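Local structure of putative xanthine dehydrogenase YAGS fad-binding subunit (Escherichia coli, 5G5G) at residues H452-Q455 against V459-E462; I475-A480 against E489-H494; L289-D294 against D366-K371; G167-T170 against V174-D177; E640-D645 against F651-M656. The protein probably oxidises aldehydes in the periplasm, as the molybdenum-cofactor-binding chain of an enzyme complex that also carries FAD and iron-sulfur clusters. One frame throughout, in Å; residues are numbered along the deposited sequence.

The contacts form two close pairs and one separate site. Along the chain the order is contact 4, 3, 1, 2, 5. Contacts 1 and 2 have centres about 9 Å apart and share one mixed sheet, where strands 459-462 and 491-494 are neighbours. Contacts 3 and 4 have centres about 8 Å apart and share another sheet, through strands 285-293 and 174-182. These pairs lie on opposite sides of the chain's centre, with about 57 Å between the centres of contacts 1 and 3. Each sheet carries its own helix: 472-484 in contact 2, 354-372 in contact 3. Contact 5, centred about 34 Å from the centre of contact 3, borders other protein chains.

Contact 1: H452-Q455 against V459-E462; sequences HLEQ and VTVE
H452 reaches from strand 447-453 across to T460 and E462 of strand 459-462. The two strands form a beta hairpin. H452 and T460 are an antiparallel hydrogen-bonded pair: H452 N donates to T460 O at 2.8 Å, and T460 N returns a bond to H452 O. The histidine side chain can be followed outward. CB lies beside T460 O and T460 CB. CG, also near T460 O, is anti to the carbonyl carbon (chi1 -48°), which turns the ring along the partner strand. H452 CD2 passes T460 O at 3.6 Å and also packs on T460 CB. CE1 lies near E462 OE1. At the tip, H452 NE2 donates a nearly straight bond to E462 OE1 at 2.9 Å. This oxygen lies in the ring plane, but NE2 approaches from above the carboxylate plane, 62° out of it. On the other ring nitrogen, ND1 is hydrogen-bonded to T567 OG1. Beyond the hairpin pair, T460 OG1 donates to E454 OE2 at 2.6 Å, on the anti lone pair of that oxygen. On the opposite face of the sheet, L453 CD1 touches V459 CG2 at 4.1 Å. A leucine in place of H452 would probably leave E462 OE1 and T567 OG1 without this shared partner. E462 OE1 also pairs with R450, and E454 OE2 with R565, so both carboxylates are probably kept ionised by these arginines.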
# COMPACT_ATOMS: atom_id res chain seq x y z
N HIS C 452 -22.94 -4.16 29.25
CA HIS C 452 -23.68 -3.49 30.33
C HIS C 452 -24.97 -2.88 29.81
O HIS C 452 -24.97 -2.27 28.70
CB HIS C 452 -22.94 -2.33 30.88
CG HIS C 452 -21.51 -2.59 31.21
ND1 HIS C 452 -21.10 -2.90 32.49
CD2 HIS C 452 -20.39 -2.53 30.46
CE1 HIS C 452 -19.79 -3.02 32.51
NE2 HIS C 452 -19.33 -2.78 31.30
N LEU C 453 -26.05 -3.05 30.55
CA LEU C 453 -27.28 -2.27 30.32
C LEU C 453 -27.21 -1.13 31.32
O LEU C 453 -27.26 -1.37 32.55
CB LEU C 453 -28.55 -3.09 30.54
CG LEU C 453 -29.88 -2.35 30.38
CD1 LEU C 453 -30.04 -1.85 28.94
CD2 LEU C 453 -31.07 -3.21 30.75
N GLU C 454 -27.09 0.08 30.79
CA GLU C 454 -26.93 1.30 31.61
C GLU C 454 -28.30 1.77 32.14
O GLU C 454 -29.33 1.42 31.60
CB GLU C 454 -26.25 2.41 30.78
CG GLU C 454 -24.94 2.02 30.07
CD GLU C 454 -23.76 1.80 31.02
OE1 GLU C 454 -23.88 2.07 32.24
OE2 GLU C 454 -22.68 1.37 30.54
N GLN C 455 -28.30 2.60 33.17
CA GLN C 455 -29.57 3.10 33.76
C GLN C 455 -30.41 3.97 32.81
O GLN C 455 -31.63 4.00 32.91
CB GLN C 455 -29.29 3.85 35.07
CG GLN C 455 -28.77 2.95 36.19
CD GLN C 455 -28.89 3.58 37.56
OE1 GLN C 455 -28.15 4.50 37.89
NE2 GLN C 455 -29.80 3.08 38.37
N VAL C 459 -26.57 0.69 25.94
CA VAL C 459 -25.86 -0.57 26.13
C VAL C 459 -24.38 -0.26 25.88
O VAL C 459 -24.04 0.55 24.99
CB VAL C 459 -26.39 -1.65 25.17
CG1 VAL C 459 -25.48 -2.88 25.16
CG2 VAL C 459 -27.81 -2.03 25.55
N THR C 460 -23.50 -0.82 26.71
CA THR C 460 -22.05 -0.63 26.54
C THR C 460 -21.38 -2.00 26.31
O THR C 460 -21.56 -2.89 27.11
CB THR C 460 -21.43 0.04 27.77
OG1 THR C 460 -22.13 1.28 28.03
CG2 THR C 460 -19.96 0.32 27.55
N VAL C 461 -20.64 -2.15 25.24
CA VAL C 461 -19.91 -3.37 24.95
C VAL C 461 -18.42 -3.08 25.14
O VAL C 461 -17.94 -2.09 24.61
CB VAL C 461 -20.12 -3.84 23.51
CG1 VAL C 461 -19.23 -5.01 23.17
CG2 VAL C 461 -21.60 -4.18 23.28
N GLU C 462 -17.74 -3.92 25.92
CA GLU C 462 -16.27 -3.85 26.05
C GLU C 462 -15.65 -5.19 25.68
O GLU C 462 -16.02 -6.22 26.24
CB GLU C 462 -15.87 -3.54 27.48
CG GLU C 462 -16.40 -2.17 27.96
CD GLU C 462 -16.42 -1.99 29.46
OE1 GLU C 462 -16.65 -2.97 30.22
OE2 GLU C 462 -16.28 -0.84 29.89

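Contact 2: I475-A480 against E489-H494; sequences ILAQTA and EQVAVH
V491 pushes CG1 into a shallow hollow between A477 and A480, one helical turn apart. V491 CG1 meets A477 CA at 3.9 Å and A480 CB at 4.1 Å. The other methyl, V491 CG2, comes near A477 O. The fit is reciprocal, since A477 CB is itself a bump. It enters the gap between the valines V491 and V493, which project from the same face of the strand. V493 CG2 closes on A477 CB at 3.7 Å, while V493 CG1 reaches L476 CB more loosely, at 4.3 Å. In V493, CG1 is anti to the backbone N (chi1 178°), which spreads the two methyls over L476 and A477. These are the helix and second strand of a beta-alpha-beta unit: strand 459-462, helix 472-484, then strand 491-494. The two strands lie parallel and adjacent in the sheet, and the helix packs across one face. The short helix and strand segments approach to 8.2 Å between axes, their directions 136° apart. The small alanines probably allow this approach. A480 also touches V461 of the first strand, and L476 packs on V519 of helix 511-534. On the helix itself, I475 O accepts from both T479 N and T479 OG1, which arrive from opposite faces of the carbonyl plane. T479 OG1 lies 2.8 Å from I475 O. I475 touches the pterin cytosine dinucleotide.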
# COMPACT_ATOMS: atom_id res chain seq x y z
N ILE C 475 -20.24 -4.22 13.67
CA ILE C 475 -20.87 -5.51 13.84
C ILE C 475 -21.06 -5.96 15.29
O ILE C 475 -22.05 -6.63 15.60
CB ILE C 475 -20.21 -6.62 12.99
CG1 ILE C 475 -18.72 -6.83 13.36
CG2 ILE C 475 -20.45 -6.27 11.52
CD1 ILE C 475 -18.14 -8.18 12.90
N LEU C 476 -20.16 -5.54 16.18
CA LEU C 476 -20.37 -5.80 17.60
C LEU C 476 -21.54 -4.97 18.12
O LEU C 476 -22.36 -5.49 18.89
CB LEU C 476 -19.09 -5.52 18.40
CG LEU C 476 -17.96 -6.51 18.06
CD1 LEU C 476 -16.59 -6.01 18.51
CD2 LEU C 476 -18.18 -7.86 18.72
N ALA C 477 -21.66 -3.70 17.68
CA ALA C 477 -22.85 -2.89 18.03
C ALA C 477 -24.15 -3.52 17.51
O ALA C 477 -25.15 -3.65 18.23
CB ALA C 477 -22.69 -1.46 17.53
N GLN C 478 -24.11 -4.01 16.28
CA GLN C 478 -25.29 -4.64 15.69
C GLN C 478 -25.74 -5.87 16.47
O GLN C 478 -26.98 -6.11 16.67
CB GLN C 478 -25.06 -4.98 14.25
CG GLN C 478 -24.89 -3.76 13.32
CD GLN C 478 -24.42 -4.17 11.92
OE1 GLN C 478 -23.25 -4.03 11.55
NE2 GLN C 478 -25.34 -4.71 11.12
N THR C 479 -24.76 -6.66 16.91
CA THR C 479 -25.01 -7.88 17.68
C THR C 479 -25.67 -7.60 19.01
O THR C 479 -26.74 -8.14 19.35
CB THR C 479 -23.72 -8.70 17.87
OG1 THR C 479 -23.15 -9.03 16.58
CG2 THR C 479 -24.01 -9.98 18.66
N ALA C 480 -25.10 -6.66 19.76
CA ALA C 480 -25.71 -6.28 21.01
C ALA C 480 -27.11 -5.66 20.85
O ALA C 480 -28.03 -5.98 21.60
CB ALA C 480 -24.79 -5.36 21.78
N GLU C 489 -28.07 2.93 17.49
CA GLU C 489 -27.44 4.18 17.94
C GLU C 489 -27.37 4.29 19.49
O GLU C 489 -26.72 5.19 20.02
CB GLU C 489 -28.09 5.42 17.28
CG GLU C 489 -29.55 5.58 17.57
CD GLU C 489 -30.51 4.83 16.60
OE1 GLU C 489 -30.09 3.87 15.84
OE2 GLU C 489 -31.71 5.23 16.61
N GLN C 490 -27.98 3.35 20.20
CA GLN C 490 -27.90 3.33 21.65
C GLN C 490 -26.84 2.38 22.21
O GLN C 490 -26.79 2.13 23.43
CB GLN C 490 -29.29 3.00 22.21
CG GLN C 490 -30.23 4.22 22.23
CD GLN C 490 -31.47 4.01 23.08
OE1 GLN C 490 -31.45 3.37 24.15
NE2 GLN C 490 -32.59 4.56 22.61
N VAL C 491 -25.99 1.84 21.35
CA VAL C 491 -24.96 0.92 21.79
C VAL C 491 -23.61 1.60 21.64
O VAL C 491 -23.27 2.13 20.57
CB VAL C 491 -24.98 -0.37 20.96
CG1 VAL C 491 -23.94 -1.35 21.47
CG2 VAL C 491 -26.39 -1.01 20.99
N ALA C 492 -22.83 1.60 22.71
CA ALA C 492 -21.46 2.10 22.65
C ALA C 492 -20.58 0.89 22.65
O ALA C 492 -20.88 -0.06 23.34
CB ALA C 492 -21.14 2.96 23.88
N VAL C 493 -19.49 0.92 21.90
CA VAL C 493 -18.55 -0.19 21.82
C VAL C 493 -17.13 0.35 22.02
O VAL C 493 -16.70 1.25 21.30
CB VAL C 493 -18.64 -0.87 20.45
CG1 VAL C 493 -17.63 -2.01 20.33
CG2 VAL C 493 -20.06 -1.33 20.13
N HIS C 494 -16.45 -0.23 23.00
CA HIS C 494 -15.09 0.11 23.37
C HIS C 494 -14.23 -1.11 23.07
O HIS C 494 -14.50 -2.20 23.59
CB HIS C 494 -15.04 0.49 24.83
CG HIS C 494 -16.01 1.57 25.17
ND1 HIS C 494 -16.00 2.80 24.53
CD2 HIS C 494 -17.05 1.61 26.03
CE1 HIS C 494 -16.99 3.55 25.01
NE2 HIS C 494 -17.63 2.86 25.93

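Contact 3: L289-D294 against D366-K371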
# COMPACT_ATOMS: atom_id res chain seq x y z
N LEU C 289 2.96 -28.31 -9.63
CA LEU C 289 1.63 -28.89 -9.69
C LEU C 289 1.56 -29.91 -10.81
O LEU C 289 1.90 -29.59 -11.96
CB LEU C 289 0.60 -27.80 -9.92
CG LEU C 289 0.15 -27.13 -8.62
CD1 LEU C 289 -0.47 -25.78 -8.89
CD2 LEU C 289 -0.86 -28.00 -7.89
N ARG C 290 1.12 -31.11 -10.47
CA ARG C 290 0.92 -32.18 -11.44
C ARG C 290 -0.52 -32.67 -11.23
O ARG C 290 -0.86 -33.16 -10.13
CB ARG C 290 1.93 -33.29 -11.24
CG ARG C 290 3.38 -32.79 -11.29
CD ARG C 290 4.29 -33.85 -10.73
NE ARG C 290 4.48 -34.87 -11.70
CZ ARG C 290 4.93 -36.12 -11.45
NH1 ARG C 290 5.20 -36.54 -10.19
NH2 ARG C 290 5.10 -36.96 -12.47
N ILE C 291 -1.37 -32.46 -12.23
CA ILE C 291 -2.79 -32.82 -12.13
C ILE C 291 -3.21 -33.61 -13.35
O ILE C 291 -2.96 -33.22 -14.46
CB ILE C 291 -3.71 -31.60 -12.00
CG1 ILE C 291 -3.07 -30.56 -11.04
CG2 ILE C 291 -5.08 -32.04 -11.53
CD1 ILE C 291 -3.87 -29.29 -10.82
N GLY C 292 -3.89 -34.74 -13.10
CA GLY C 292 -4.42 -35.56 -14.16
C GLY C 292 -5.89 -35.83 -14.01
O GLY C 292 -6.39 -35.90 -12.87
N ALA C 293 -6.56 -35.98 -15.15
CA ALA C 293 -7.98 -36.28 -15.20
C ALA C 293 -8.26 -37.42 -16.17
O ALA C 293 -7.44 -37.74 -17.04
CB ALA C 293 -8.76 -35.05 -15.66
N ASP C 294 -9.42 -38.03 -16.01
CA ASP C 294 -9.84 -39.09 -16.90
C ASP C 294 -10.45 -38.52 -18.19
O ASP C 294 -10.52 -37.28 -18.35
CB ASP C 294 -10.75 -40.10 -16.17
CG ASP C 294 -12.15 -39.58 -15.85
OD1 ASP C 294 -12.63 -38.54 -16.37
OD2 ASP C 294 -12.81 -40.31 -15.07
N ASP C 366 -7.06 -24.00 -14.90
CA ASP C 366 -7.37 -23.39 -16.19
C ASP C 366 -6.62 -24.13 -17.30
O ASP C 366 -7.19 -24.41 -18.36
CB ASP C 366 -7.05 -21.91 -16.20
CG ASP C 366 -7.80 -21.15 -17.30
OD1 ASP C 366 -9.04 -21.12 -17.26
OD2 ASP C 366 -7.13 -20.57 -18.17
N GLU C 367 -5.34 -24.45 -17.07
CA GLU C 367 -4.55 -25.22 -18.07
C GLU C 367 -5.11 -26.61 -18.32
O GLU C 367 -5.19 -27.05 -19.47
CB GLU C 367 -3.07 -25.31 -17.69
CG GLU C 367 -2.37 -23.93 -17.58
CD GLU C 367 -0.86 -24.02 -17.49
OE1 GLU C 367 -0.32 -24.68 -18.38
OE2 GLU C 367 -0.28 -23.43 -16.55
N LEU C 368 -5.49 -27.31 -17.23
CA LEU C 368 -6.02 -28.64 -17.38
C LEU C 368 -7.37 -28.64 -18.08
O LEU C 368 -7.61 -29.45 -18.94
CB LEU C 368 -6.06 -29.36 -16.03
CG LEU C 368 -6.49 -30.82 -16.06
CD1 LEU C 368 -5.62 -31.73 -16.94
CD2 LEU C 368 -6.53 -31.34 -14.63
N ALA C 369 -8.24 -27.68 -17.73
CA ALA C 369 -9.56 -27.57 -18.36
C ALA C 369 -9.41 -27.33 -19.88
O ALA C 369 -10.08 -27.96 -20.70
CB ALA C 369 -10.37 -26.45 -17.70
N GLU C 370 -8.47 -26.48 -20.24
CA GLU C 370 -8.20 -26.16 -21.63
C GLU C 370 -7.74 -27.40 -22.37
O GLU C 370 -8.23 -27.71 -23.43
CB GLU C 370 -7.13 -25.05 -21.71
CG GLU C 370 -6.70 -24.73 -23.12
CD GLU C 370 -5.72 -23.60 -23.21
OE1 GLU C 370 -4.85 -23.50 -22.34
OE2 GLU C 370 -5.83 -22.80 -24.17
N LYS C 371 -6.82 -28.14 -21.77
CA LYS C 371 -6.31 -29.37 -22.37
C LYS C 371 -7.40 -30.42 -22.55
O LYS C 371 -7.44 -31.10 -23.59
CB LYS C 371 -5.18 -29.92 -21.52
CG LYS C 371 -4.17 -30.79 -22.23
CD LYS C 371 -2.84 -30.50 -21.54
CE LYS C 371 -1.85 -31.57 -21.81
NZ LYS C 371 -0.58 -31.16 -21.13
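A293 N is probably hydrogen-bonded to V174 O of strand 174-182, while A293 CB points to L368 on the helix. I291 is tied to the same strand, its O accepting from I176 N. These backbone bonds fix the strand in the sheet, but none crosses to the helix. That junction is wholly apolar. L368 makes it almost alone, as a single projecting knob. Its CG is anti to the backbone N (chi1 -175°), which carries the isobutyl group straight out to the strand. There the two methyls divide the work. L368 CD2 presses on I291 CG2 at 3.5 Å, a tight carbon contact, and also lies 3.9 Å from I291 CB. A293 CB lies more loosely, 4.4 Å from L368 CD2. The other methyl, L368 CD1, turns instead to the backbone, near I291 O. I291 and A293 point to the same side of the strand, two residues apart, and G292 between them has no side chain. The isoleucine offers its branch methyl to L368 and packs besides on L361 and A364 of helix 354-372. That helix lies over a mixed sheet, with strands 174-182 and 299-310 flanking strand 285-293. V174 and I299 extend the apolar layer beneath it, and F379 of helix 376-382 packs on L368.

Contact 4: G167-T170 against V174-D177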
# COMPACT_ATOMS: atom_id res chain seq x y z
N GLY C 167 0.85 -43.64 -9.82
CA GLY C 167 0.15 -44.56 -10.69
C GLY C 167 -0.98 -43.91 -11.44
O GLY C 167 -1.13 -44.13 -12.65
N ALA C 168 -1.78 -43.11 -10.73
CA ALA C 168 -2.97 -42.51 -11.30
C ALA C 168 -2.57 -41.44 -12.33
O ALA C 168 -3.22 -41.24 -13.33
CB ALA C 168 -3.86 -41.92 -10.21
N PHE C 169 -1.49 -40.74 -12.04
CA PHE C 169 -1.02 -39.66 -12.93
C PHE C 169 -0.60 -40.26 -14.27
O PHE C 169 -0.98 -39.75 -15.32
CB PHE C 169 0.16 -38.91 -12.34
CG PHE C 169 0.57 -37.71 -13.15
CD1 PHE C 169 -0.17 -36.55 -13.16
CD2 PHE C 169 1.71 -37.78 -13.98
CE1 PHE C 169 0.24 -35.45 -13.89
CE2 PHE C 169 2.13 -36.68 -14.71
CZ PHE C 169 1.41 -35.49 -14.64
N THR C 170 0.12 -41.38 -14.19
CA THR C 170 0.54 -42.13 -15.38
C THR C 170 -0.68 -42.57 -16.19
O THR C 170 -0.71 -42.45 -17.42
CB THR C 170 1.42 -43.32 -14.98
OG1 THR C 170 2.63 -42.82 -14.41
CG2 THR C 170 1.72 -44.22 -16.21
N VAL C 174 -5.57 -37.09 -19.48
CA VAL C 174 -5.14 -35.74 -19.80
C VAL C 174 -4.49 -35.20 -18.56
O VAL C 174 -4.98 -35.48 -17.45
CB VAL C 174 -6.32 -34.86 -20.27
CG1 VAL C 174 -7.41 -34.76 -19.25
CG2 VAL C 174 -5.87 -33.45 -20.58
N LYS C 175 -3.36 -34.53 -18.70
CA LYS C 175 -2.67 -34.07 -17.54
C LYS C 175 -1.79 -32.87 -17.77
O LYS C 175 -1.42 -32.60 -18.90
CB LYS C 175 -1.83 -35.18 -16.94
CG LYS C 175 -0.65 -35.60 -17.80
CD LYS C 175 -0.21 -37.04 -17.62
CE LYS C 175 -1.16 -38.00 -18.32
NZ LYS C 175 -0.88 -39.45 -18.16
N ILE C 176 -1.48 -32.18 -16.69
CA ILE C 176 -0.51 -31.05 -16.72
C ILE C 176 0.57 -31.25 -15.68
O ILE C 176 0.35 -31.96 -14.69
CB ILE C 176 -1.18 -29.64 -16.55
CG1 ILE C 176 -1.83 -29.51 -15.18
CG2 ILE C 176 -2.21 -29.38 -17.64
CD1 ILE C 176 -0.91 -28.91 -14.12
N ASP C 177 1.75 -30.68 -15.95
CA ASP C 177 2.90 -30.64 -15.03
C ASP C 177 3.51 -29.26 -15.24
O ASP C 177 4.04 -29.00 -16.31
CB ASP C 177 3.91 -31.75 -15.36
CG ASP C 177 5.13 -31.76 -14.44
OD1 ASP C 177 5.54 -30.70 -14.00
OD2 ASP C 177 5.73 -32.83 -14.19
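The ring of F169 lies against the aliphatic chain of K175, whose CD sits over one face. This joins helix 165-171 to strand 174-182, a helix-to-strand turn at the edge of a mixed sheet. K175 CD is 3.9 Å from the centroid of the F169 ring, a CH-pi contact offset toward the rim. Nearer the backbone, K175 CB meets F169 CE1 at 3.7 Å. The lysine gets there by a bend. Its CG stands between the backbone N and the carbonyl carbon (chi1 68°), and the chain turns again at chi3. Past the ring, K175 NZ donates to F169 O at 2.9 Å, in the carbonyl plane. A second hydrogen bond joins NZ to A172 O, just beyond the segment. The ammonium group thus holds carbonyls at the C-terminal end of the helix, where its charge is probably favourable. Its own cation-pi attraction to the ring is long and weak at best. The other face of F169 takes the cation-pi contact of R290, so the ring is sandwiched between two basic side chains. A serine in place of K175 is likely to uncover one ring face and leave F169 O and A172 O without their shared donor. D177 is hydrogen-bonded to H288 on the neighbouring strand 285-293. At the ring edge and near its plane, I176 O lies 3.6 Å from F169 CE1.

Contact 5: E640-D645 against F651-M656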
# COMPACT_ATOMS: atom_id res chain seq x y z
N GLU C 640 2.89 -6.02 -7.77
CA GLU C 640 3.59 -6.14 -6.48
C GLU C 640 4.71 -7.16 -6.49
O GLU C 640 4.54 -8.33 -6.88
CB GLU C 640 2.60 -6.53 -5.40
CG GLU C 640 1.71 -5.43 -4.98
CD GLU C 640 0.74 -5.76 -3.86
OE1 GLU C 640 1.14 -6.37 -2.82
OE2 GLU C 640 -0.44 -5.33 -3.95
N GLU C 641 5.91 -6.71 -6.15
CA GLU C 641 7.02 -7.63 -5.94
C GLU C 641 8.10 -6.92 -5.12
O GLU C 641 8.54 -5.84 -5.49
CB GLU C 641 7.61 -8.07 -7.28
CG GLU C 641 8.99 -8.70 -7.17
CD GLU C 641 9.44 -9.43 -8.43
OE1 GLU C 641 8.83 -9.25 -9.52
OE2 GLU C 641 10.45 -10.18 -8.32
N LEU C 642 8.56 -7.57 -4.05
CA LEU C 642 9.80 -7.12 -3.39
C LEU C 642 10.95 -7.73 -4.20
O LEU C 642 11.17 -8.93 -4.16
CB LEU C 642 9.88 -7.60 -1.95
CG LEU C 642 8.91 -6.93 -0.95
CD1 LEU C 642 8.82 -7.71 0.36
CD2 LEU C 642 9.31 -5.50 -0.67
N ALA C 643 11.70 -6.87 -4.88
CA ALA C 643 12.86 -7.26 -5.64
C ALA C 643 14.00 -7.67 -4.72
O ALA C 643 14.55 -6.82 -4.01
CB ALA C 643 13.29 -6.12 -6.52
N VAL C 644 14.40 -8.93 -4.79
CA VAL C 644 15.51 -9.42 -4.01
C VAL C 644 16.84 -9.16 -4.70
O VAL C 644 17.03 -9.55 -5.87
CB VAL C 644 15.38 -10.93 -3.75
CG1 VAL C 644 16.63 -11.48 -3.06
CG2 VAL C 644 14.14 -11.21 -2.93
N ASP C 645 17.77 -8.52 -3.99
CA ASP C 645 19.16 -8.46 -4.46
C ASP C 645 19.83 -9.70 -3.81
O ASP C 645 20.01 -9.70 -2.61
CB ASP C 645 19.86 -7.16 -4.06
CG ASP C 645 21.23 -7.01 -4.74
OD1 ASP C 645 22.03 -8.00 -4.65
OD2 ASP C 645 21.43 -5.96 -5.43
N PHE C 651 15.54 -6.61 0.29
CA PHE C 651 14.54 -6.17 -0.64
C PHE C 651 14.87 -4.76 -1.09
O PHE C 651 14.86 -3.83 -0.28
CB PHE C 651 13.12 -6.24 -0.01
CG PHE C 651 12.76 -7.59 0.54
CD1 PHE C 651 12.86 -8.75 -0.24
CD2 PHE C 651 12.28 -7.72 1.83
CE1 PHE C 651 12.48 -9.98 0.29
CE2 PHE C 651 11.94 -8.95 2.38
CZ PHE C 651 12.04 -10.09 1.60
N VAL C 652 15.09 -4.60 -2.39
CA VAL C 652 15.67 -3.35 -2.95
C VAL C 652 14.69 -2.18 -3.02
O VAL C 652 15.03 -1.06 -2.66
CB VAL C 652 16.27 -3.62 -4.35
CG1 VAL C 652 16.78 -2.36 -5.03
CG2 VAL C 652 17.42 -4.62 -4.30
N ASN C 653 13.47 -2.46 -3.48
CA ASN C 653 12.49 -1.46 -3.72
C ASN C 653 11.66 -1.28 -2.48
O ASN C 653 10.44 -1.55 -2.46
CB ASN C 653 11.63 -1.85 -4.97
CG ASN C 653 10.96 -3.18 -4.82
OD1 ASN C 653 11.45 -4.10 -4.15
ND2 ASN C 653 9.79 -3.27 -5.39
N HIS C 654 12.29 -0.73 -1.44
CA HIS C 654 11.72 -0.80 -0.10
C HIS C 654 11.05 0.48 0.39
O HIS C 654 11.34 0.97 1.45
CB HIS C 654 12.72 -1.35 0.92
CG HIS C 654 14.01 -0.59 1.04
ND1 HIS C 654 14.14 0.58 1.75
CD2 HIS C 654 15.26 -0.88 0.60
CE1 HIS C 654 15.39 1.00 1.72
NE2 HIS C 654 16.10 0.11 1.04
N ASP C 655 10.09 0.97 -0.38
CA ASP C 655 9.28 2.10 0.01
C ASP C 655 7.97 2.06 -0.76
O ASP C 655 7.69 1.09 -1.49
CB ASP C 655 10.06 3.41 -0.10
CG ASP C 655 10.42 3.77 -1.53
OD1 ASP C 655 9.59 3.57 -2.45
OD2 ASP C 655 11.55 4.23 -1.72
N MET C 656 7.16 3.10 -0.55
CA MET C 656 5.79 3.18 -1.02
C MET C 656 5.72 3.71 -2.47
O MET C 656 4.62 3.79 -3.01
CB MET C 656 5.00 4.01 0.02
CG MET C 656 3.52 4.31 -0.18
SD MET C 656 2.40 2.87 -0.15
CE MET C 656 2.23 2.57 1.62
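L642, A643 and V644 meet F651, V652 and N653 in and next to a short, weakly bonded hairpin, strands 644-645 and 650-651. The hydrogen bonds come first. V652 N donates to A643 O at 2.8 Å, almost straight. The side-chain amide of N653 then bonds the backbone of 640-645 twice. N653 ND2 donates to E641 O at 2.9 Å, with that oxygen close to the amide plane. N653 OD1 accepts from A643 N at the same length of 2.9 Å, though this donor is tilted 35° from the carbonyl plane. N653 centres an inverse gamma turn, and its CG stands between the backbone N and the carbonyl carbon (chi1 58°), which directs the amide back to the 640-645 segment. ND2 has another hydrogen bond, to G658 O.

The aromatic contacts centre on F651. L642 CD1 sits over the middle of one ring face, 3.8 Å from the centroid of F651, in a CH-pi contact. V644 CG2 lies at the edge in the ring plane, 3.8 Å from F651 CE1. V644 and F651 are an antiparallel non-hydrogen-bonded pair, and H281 meets the ring edge-to-face.

Carbon contacts finish the account, with D645 CB 3.5 Å from V652 CG2. The D645 carboxylate faces elsewhere: OD2 pairs with R647 and bonds an aromatic side chain of another protein chain. A643 and V652 also pack on that chain. The N653 amide therefore ties down two backbone groups, E641 O and A643 N, and probably keeps this loop in shape beside the chain interface.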